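Local coordinates for protein ORF112 (Cyprinid herpesvirus 3, PDB 4WCG) that binds left-handed Z-DNA through its Zalpha domain, and probably counters the host's innate interferon response as the poxvirus inhibitor E3L does, at residues P37-L47 with R74-V85. Residues are numbered along the deposited sequence; the frame is centred on the assembly and turned at random.
Sequences PISEEMNLKIL and RHLYRMSEDGRV. With SO4 (sulfate ion), chain F; nucleotides of chain D; nucleotides of chain C.
His75 is sandwiched between Met42 CG, 3.5 Å from the ring centroid, and Ile38 CD1 on the opposite face; both lie within 10° of the ring normal, so both qualify as CH-pi contacts. Rotation of the ring is fixed from its rim: Ser39 N donates to His75 NE2 at 2.9 Å in a nearly straight bond (167°), while ND1 is bonded to Glu71 O. Since NE2 accepts, the proton probably sits on ND1. Deeper in, Ile46 CG2 meets Leu76 CD2 at 3.6 Å, and Met79 SD lies against Asn43 CB and Leu47 CG. A water donates to both Asn43 OD1 and His75 O, bridging the two helices, whose segments cross at 87°.

Toward solvent the packing gives way to charge. Glu40, bent at chi2, turns its carboxylate to Arg84, which meets it end-on: NH1 to OE1 at 3.0 Å and NH2 to OE2 at 2.8 Å, through syn lone pairs in nearly coplanar groups. Asn43 ND2 reaches the same OE1 from above the carboxylate plane. At the other margin Arg74 NE and NH2 both grip Pro37 O, while its NH1 pairs with a DNA phosphate. Helix 69-81 also presents Tyr77, whose ring face covers C8 of guanine DG5 of chain D: the recognition helix of a Zalpha winged helix-turn-helix, braced by the N-terminal helix.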
loop_
_atom_site.group_PDB
_atom_site.type_symbol
_atom_site.label_atom_id
_atom_site.label_comp_id
_atom_site.label_asym_id
_atom_site.label_seq_id
_atom_site.Cartn_x
_atom_site.Cartn_y
_atom_site.Cartn_z
ATOM N N PRO A 37 7.428 0.209 -15.551
ATOM C CA PRO A 37 7.964 -0.837 -14.675
ATOM C C PRO A 37 8.292 -0.295 -13.284
ATOM O O PRO A 37 8.118 0.900 -13.036
ATOM C CB PRO A 37 9.244 -1.290 -15.400
ATOM C CG PRO A 37 9.143 -0.721 -16.787
ATOM C CD PRO A 37 8.364 0.543 -16.635
ATOM N N ILE A 38 8.750 -1.169 -12.389
ATOM C CA ILE A 38 9.226 -0.749 -11.071
ATOM C C ILE A 38 10.737 -0.924 -10.974
ATOM O O ILE A 38 11.259 -2.018 -11.180
ATOM C CB ILE A 38 8.561 -1.541 -9.931
ATOM C CG1 ILE A 38 7.062 -1.244 -9.870
ATOM C CG2 ILE A 38 9.229 -1.221 -8.597
ATOM C CD1 ILE A 38 6.741 0.198 -9.539
ATOM N N SER A 39 11.429 0.168 -10.673
ATOM C CA SER A 39 12.870 0.142 -10.460
ATOM C C SER A 39 13.186 0.153 -8.972
ATOM O O SER A 39 12.753 1.052 -8.247
ATOM C CB SER A 39 13.532 1.337 -11.143
ATOM O OG SER A 39 14.832 1.562 -10.633
ATOM N N GLU A 40 13.945 -0.836 -8.507
ATOM C CA GLU A 40 14.343 -0.841 -7.106
ATOM C C GLU A 40 15.294 0.323 -6.843
ATOM O O GLU A 40 15.299 0.896 -5.755
ATOM C CB GLU A 40 14.983 -2.180 -6.715
ATOM C CG GLU A 40 15.526 -2.247 -5.279
ATOM C CD GLU A 40 14.482 -1.954 -4.196
ATOM O OE1 GLU A 40 13.260 -2.081 -4.456
ATOM O OE2 GLU A 40 14.901 -1.604 -3.069
ATOM N N GLU A 41 16.085 0.681 -7.851
ATOM C CA GLU A 41 16.942 1.856 -7.757
ATOM C C GLU A 41 16.112 3.116 -7.488
ATOM O O GLU A 41 16.482 3.943 -6.657
ATOM C CB GLU A 41 17.767 2.017 -9.033
ATOM C CG GLU A 41 18.598 3.285 -9.079
ATOM C CD GLU A 41 19.743 3.183 -10.065
ATOM O OE1 GLU A 41 20.464 2.162 -10.034
ATOM O OE2 GLU A 41 19.921 4.119 -10.873
ATOM N N MET A 42 14.987 3.252 -8.188
ATOM C CA MET A 42 14.080 4.380 -7.965
ATOM C C MET A 42 13.479 4.332 -6.558
ATOM O O MET A 42 13.359 5.355 -5.880
ATOM C CB MET A 42 12.969 4.394 -9.025
ATOM C CG MET A 42 11.891 5.441 -8.794
ATOM S SD MET A 42 12.522 7.131 -8.797
ATOM C CE MET A 42 12.681 7.441 -10.551
ATOM N N ASN A 43 13.109 3.136 -6.116
ATOM C CA ASN A 43 12.574 2.969 -4.765
ATOM C C ASN A 43 13.523 3.521 -3.714
ATOM O O ASN A 43 13.125 4.265 -2.822
ATOM C CB ASN A 43 12.297 1.504 -4.471
ATOM C CG ASN A 43 11.071 0.994 -5.175
ATOM O OD1 ASN A 43 10.186 1.773 -5.541
ATOM N ND2 ASN A 43 11.009 -0.315 -5.375
ATOM N N LEU A 44 14.797 3.164 -3.834
ATOM C CA LEU A 44 15.788 3.594 -2.863
ATOM C C LEU A 44 15.970 5.112 -2.871
ATOM O O LEU A 44 16.156 5.721 -1.823
ATOM C CB LEU A 44 17.125 2.894 -3.128
ATOM C CG LEU A 44 17.120 1.389 -2.846
ATOM C CD1 LEU A 44 18.439 0.748 -3.233
ATOM C CD2 LEU A 44 16.826 1.139 -1.379
ATOM N N LYS A 45 15.896 5.727 -4.046
ATOM C CA LYS A 45 16.032 7.177 -4.131
ATOM C C LYS A 45 14.849 7.881 -3.455
ATOM O O LYS A 45 15.010 8.903 -2.792
ATOM C CB LYS A 45 16.155 7.614 -5.590
ATOM C CG LYS A 45 17.425 7.107 -6.270
ATOM C CD LYS A 45 17.381 7.363 -7.759
ATOM C CE LYS A 45 18.679 6.931 -8.428
ATOM N NZ LYS A 45 18.722 7.341 -9.860
ATOM N N ILE A 46 13.657 7.333 -3.641
ATOM C CA ILE A 46 12.461 7.903 -3.026
ATOM C C ILE A 46 12.522 7.760 -1.504
ATOM O O ILE A 46 12.213 8.692 -0.765
ATOM C CB ILE A 46 11.204 7.226 -3.573
ATOM C CG1 ILE A 46 11.026 7.584 -5.049
ATOM C CG2 ILE A 46 9.970 7.645 -2.771
ATOM C CD1 ILE A 46 9.928 6.798 -5.734
ATOM N N LEU A 47 12.941 6.589 -1.040
ATOM C CA LEU A 47 13.081 6.350 0.393
ATOM C C LEU A 47 14.110 7.310 0.980
ATOM O O LEU A 47 13.958 7.803 2.104
ATOM C CB LEU A 47 13.491 4.901 0.657
ATOM C CG LEU A 47 12.414 3.872 0.314
ATOM C CD1 LEU A 47 12.962 2.460 0.442
ATOM C CD2 LEU A 47 11.224 4.031 1.235
ATOM N N ARG A 74 3.851 5.899 -8.991
ATOM C CA ARG A 74 3.774 4.464 -9.251
ATOM C C ARG A 74 4.633 3.720 -8.224
ATOM O O ARG A 74 4.216 2.678 -7.668
ATOM C CB ARG A 74 4.225 4.148 -10.679
ATOM C CG ARG A 74 3.980 2.687 -11.078
ATOM C CD ARG A 74 4.194 2.452 -12.555
ATOM N NE ARG A 74 5.593 2.587 -12.925
ATOM C CZ ARG A 74 6.083 3.613 -13.609
ATOM N NH1 ARG A 74 5.284 4.601 -13.974
ATOM N NH2 ARG A 74 7.371 3.650 -13.921
ATOM N N HIS A 75 5.823 4.256 -7.969
ATOM C CA HIS A 75 6.721 3.594 -7.027
ATOM C C HIS A 75 6.257 3.745 -5.573
ATOM O O HIS A 75 6.331 2.783 -4.805
ATOM C CB HIS A 75 8.151 4.106 -7.209
ATOM C CG HIS A 75 8.807 3.616 -8.461
ATOM N ND1 HIS A 75 8.463 4.073 -9.717
ATOM C CD2 HIS A 75 9.783 2.697 -8.650
ATOM C CE1 HIS A 75 9.206 3.463 -10.623
ATOM N NE2 HIS A 75 10.014 2.621 -10.003
ATOM N N LEU A 76 5.770 4.927 -5.191
ATOM C CA LEU A 76 5.256 5.130 -3.828
ATOM C C LEU A 76 4.131 4.157 -3.515
ATOM O O LEU A 76 4.119 3.493 -2.470
ATOM C CB LEU A 76 4.741 6.565 -3.629
ATOM C CG LEU A 76 5.809 7.649 -3.489
ATOM C CD1 LEU A 76 5.184 9.036 -3.678
ATOM C CD2 LEU A 76 6.451 7.548 -2.096
ATOM N N TYR A 77 3.159 4.067 -4.415
ATOM C CA TYR A 77 2.029 3.198 -4.138
ATOM C C TYR A 77 2.442 1.726 -4.087
ATOM O O TYR A 77 1.943 0.980 -3.254
ATOM C CB TYR A 77 0.913 3.423 -5.161
ATOM C CG TYR A 77 0.049 4.632 -4.832
ATOM C CD1 TYR A 77 0.406 5.910 -5.256
ATOM C CD2 TYR A 77 -1.092 4.490 -4.064
ATOM C CE1 TYR A 77 -0.382 7.005 -4.950
ATOM C CE2 TYR A 77 -1.883 5.570 -3.745
ATOM C CZ TYR A 77 -1.523 6.832 -4.189
ATOM O OH TYR A 77 -2.330 7.895 -3.858
ATOM N N ARG A 78 3.348 1.290 -4.957
ATOM C CA ARG A 78 3.774 -0.096 -4.851
ATOM C C ARG A 78 4.557 -0.350 -3.556
ATOM O O ARG A 78 4.386 -1.406 -2.936
ATOM C CB ARG A 78 4.579 -0.496 -6.075
ATOM C CG ARG A 78 3.707 -0.586 -7.339
ATOM C CD ARG A 78 2.468 -1.502 -7.184
ATOM N NE ARG A 78 1.780 -1.697 -8.462
ATOM C CZ ARG A 78 0.688 -2.443 -8.653
ATOM N NH1 ARG A 78 0.107 -3.092 -7.641
ATOM N NH2 ARG A 78 0.170 -2.545 -9.874
ATOM N N MET A 79 5.394 0.607 -3.139
ATOM C CA MET A 79 6.112 0.451 -1.858
ATOM C C MET A 79 5.161 0.451 -0.667
ATOM O O MET A 79 5.451 -0.175 0.363
ATOM C CB MET A 79 7.164 1.546 -1.670
ATOM C CG MET A 79 8.461 1.206 -2.389
ATOM S SD MET A 79 9.839 2.258 -1.904
ATOM C CE MET A 79 9.320 3.831 -2.611
ATOM N N SER A 80 4.030 1.135 -0.791
ATOM C CA SER A 80 3.101 1.197 0.324
ATOM C C SER A 80 2.452 -0.175 0.559
ATOM O O SER A 80 2.021 -0.479 1.666
ATOM C CB SER A 80 2.028 2.266 0.089
ATOM O OG SER A 80 1.039 1.840 -0.837
ATOM N N GLU A 81 2.378 -1.019 -0.472
ATOM C CA GLU A 81 1.760 -2.331 -0.328
ATOM C C GLU A 81 2.443 -3.170 0.737
ATOM O O GLU A 81 1.772 -3.820 1.524
ATOM C CB GLU A 81 1.762 -3.100 -1.656
ATOM C CG GLU A 81 0.936 -2.413 -2.716
ATOM C CD GLU A 81 1.127 -2.984 -4.098
ATOM O OE1 GLU A 81 1.806 -4.021 -4.255
ATOM O OE2 GLU A 81 0.571 -2.376 -5.033
ATOM N N ASP A 82 3.780 -3.158 0.753
ATOM C CA ASP A 82 4.498 -3.965 1.731
ATOM C C ASP A 82 5.064 -3.132 2.864
ATOM O O ASP A 82 5.904 -3.607 3.629
ATOM C CB ASP A 82 5.613 -4.787 1.070
ATOM C CG ASP A 82 6.561 -3.950 0.232
ATOM O OD1 ASP A 82 6.121 -2.974 -0.395
ATOM O OD2 ASP A 82 7.760 -4.299 0.181
ATOM N N GLY A 83 4.592 -1.898 2.986
ATOM C CA GLY A 83 4.890 -1.086 4.156
ATOM C C GLY A 83 6.223 -0.364 4.174
ATOM O O GLY A 83 6.679 0.075 5.235
ATOM N N ARG A 84 6.846 -0.214 3.012
ATOM C CA ARG A 84 8.110 0.524 2.945
ATOM C C ARG A 84 7.908 2.036 3.033
ATOM O O ARG A 84 8.806 2.771 3.459
ATOM C CB ARG A 84 8.858 0.169 1.662
ATOM C CG ARG A 84 9.384 -1.251 1.668
ATOM C CD ARG A 84 9.997 -1.603 0.336
ATOM N NE ARG A 84 11.364 -1.125 0.220
ATOM C CZ ARG A 84 12.096 -1.237 -0.887
ATOM N NH1 ARG A 84 11.565 -1.780 -1.976
ATOM N NH2 ARG A 84 13.345 -0.794 -0.916
ATOM N N VAL A 85 6.747 2.494 2.562
ATOM C CA VAL A 85 6.282 3.859 2.783
ATOM C C VAL A 85 4.831 3.780 3.247
ATOM O O VAL A 85 4.176 2.734 3.122
ATOM C CB VAL A 85 6.373 4.751 1.502
ATOM C CG1 VAL A 85 7.797 4.831 1.001
ATOM C CG2 VAL A 85 5.465 4.226 0.397
HETATM S S SO4 F . 16.495 -1.752 -10.681
HETATM O O1 SO4 F . 15.261 -2.496 -10.444
HETATM O O2 SO4 F . 16.976 -1.181 -9.427
HETATM O O3 SO4 F . 16.255 -0.674 -11.637
HETATM O O4 SO4 F . 17.508 -2.657 -11.218
ATOM P P DG D 5 -0.357 10.633 -11.109
ATOM O OP1 DG D 5 0.115 11.590 -10.136
ATOM O OP2 DG D 5 -0.116 10.892 -12.507
ATOM O "O5'" DG D 5 0.255 9.236 -10.699
ATOM C "C5'" DG D 5 -0.084 8.085 -11.421
ATOM C "C4'" DG D 5 0.478 6.855 -10.752
ATOM O "O4'" DG D 5 -0.080 6.709 -9.439
ATOM C "C3'" DG D 5 0.155 5.565 -11.493
ATOM O "O3'" DG D 5 1.290 5.253 -12.274
ATOM C "C2'" DG D 5 -0.079 4.553 -10.387
ATOM C "C1'" DG D 5 -0.410 5.368 -9.157
ATOM N N9 DG D 5 -1.791 5.339 -8.689
ATOM C C8 DG D 5 -2.194 5.128 -7.400
ATOM N N7 DG D 5 -3.481 5.224 -7.243
ATOM C C5 DG D 5 -3.957 5.520 -8.507
ATOM C C6 DG D 5 -5.276 5.727 -8.956
ATOM O O6 DG D 5 -6.313 5.683 -8.314
ATOM N N1 DG D 5 -5.310 6.026 -10.308
ATOM C C2 DG D 5 -4.216 6.099 -11.125
ATOM N N2 DG D 5 -4.453 6.391 -12.400
ATOM N N3 DG D 5 -2.979 5.895 -10.719
ATOM C C4 DG D 5 -2.925 5.606 -9.409
ATOM P P DC D 4 -2.663 10.859 -5.679
ATOM O OP1 DC D 4 -1.568 10.149 -5.000
ATOM O OP2 DC D 4 -2.414 12.208 -6.206
ATOM O "O5'" DC D 4 -3.231 9.931 -6.854
ATOM C "C5'" DC D 4 -2.381 9.039 -7.529
ATOM C "C4'" DC D 4 -2.627 9.120 -9.029
ATOM O "O4'" DC D 4 -3.968 8.636 -9.331
ATOM C "C3'" DC D 4 -2.540 10.531 -9.627
ATOM O "O3'" DC D 4 -1.920 10.466 -10.917
ATOM C "C2'" DC D 4 -4.010 10.921 -9.763
ATOM C "C1'" DC D 4 -4.622 9.580 -10.156
ATOM N N1 DC D 4 -6.074 9.506 -9.894
ATOM C C2 DC D 4 -6.974 9.772 -10.914
ATOM O O2 DC D 4 -6.531 10.069 -12.030
ATOM N N3 DC D 4 -8.309 9.708 -10.658
ATOM C C4 DC D 4 -8.732 9.386 -9.433
ATOM N N4 DC D 4 -10.050 9.331 -9.216
ATOM C C5 DC D 4 -7.821 9.120 -8.371
ATOM C C6 DC D 4 -6.518 9.180 -8.642
ATOM P P DG C 5 -8.164 -9.107 -9.185
ATOM O OP1 DG C 5 -7.854 -10.210 -8.340
ATOM O OP2 DG C 5 -9.371 -9.145 -9.960
ATOM O "O5'" DG C 5 -8.196 -7.793 -8.298
ATOM C "C5'" DG C 5 -8.497 -6.566 -8.896
ATOM C "C4'" DG C 5 -8.350 -5.438 -7.905
ATOM O "O4'" DG C 5 -7.015 -5.427 -7.375
ATOM C "C3'" DG C 5 -8.574 -4.073 -8.536
ATOM O "O3'" DG C 5 -9.916 -3.699 -8.295
ATOM C "C2'" DG C 5 -7.592 -3.181 -7.808
ATOM C "C1'" DG C 5 -6.521 -4.111 -7.274
ATOM N N9 DG C 5 -5.226 -4.072 -7.934
ATOM C C8 DG C 5 -4.018 -3.966 -7.300
ATOM N N7 DG C 5 -3.005 -4.003 -8.115
ATOM C C5 DG C 5 -3.578 -4.145 -9.367
ATOM C C6 DG C 5 -2.976 -4.253 -10.639
ATOM O O6 DG C 5 -1.785 -4.242 -10.926
ATOM N N1 DG C 5 -3.927 -4.389 -11.640
ATOM C C2 DG C 5 -5.277 -4.442 -11.441
ATOM N N2 DG C 5 -6.027 -4.592 -12.533
ATOM N N3 DG C 5 -5.850 -4.364 -10.258
ATOM C C4 DG C 5 -4.948 -4.200 -9.274
HETATM O O HOH W 1 7.714 0.587 -5.903
#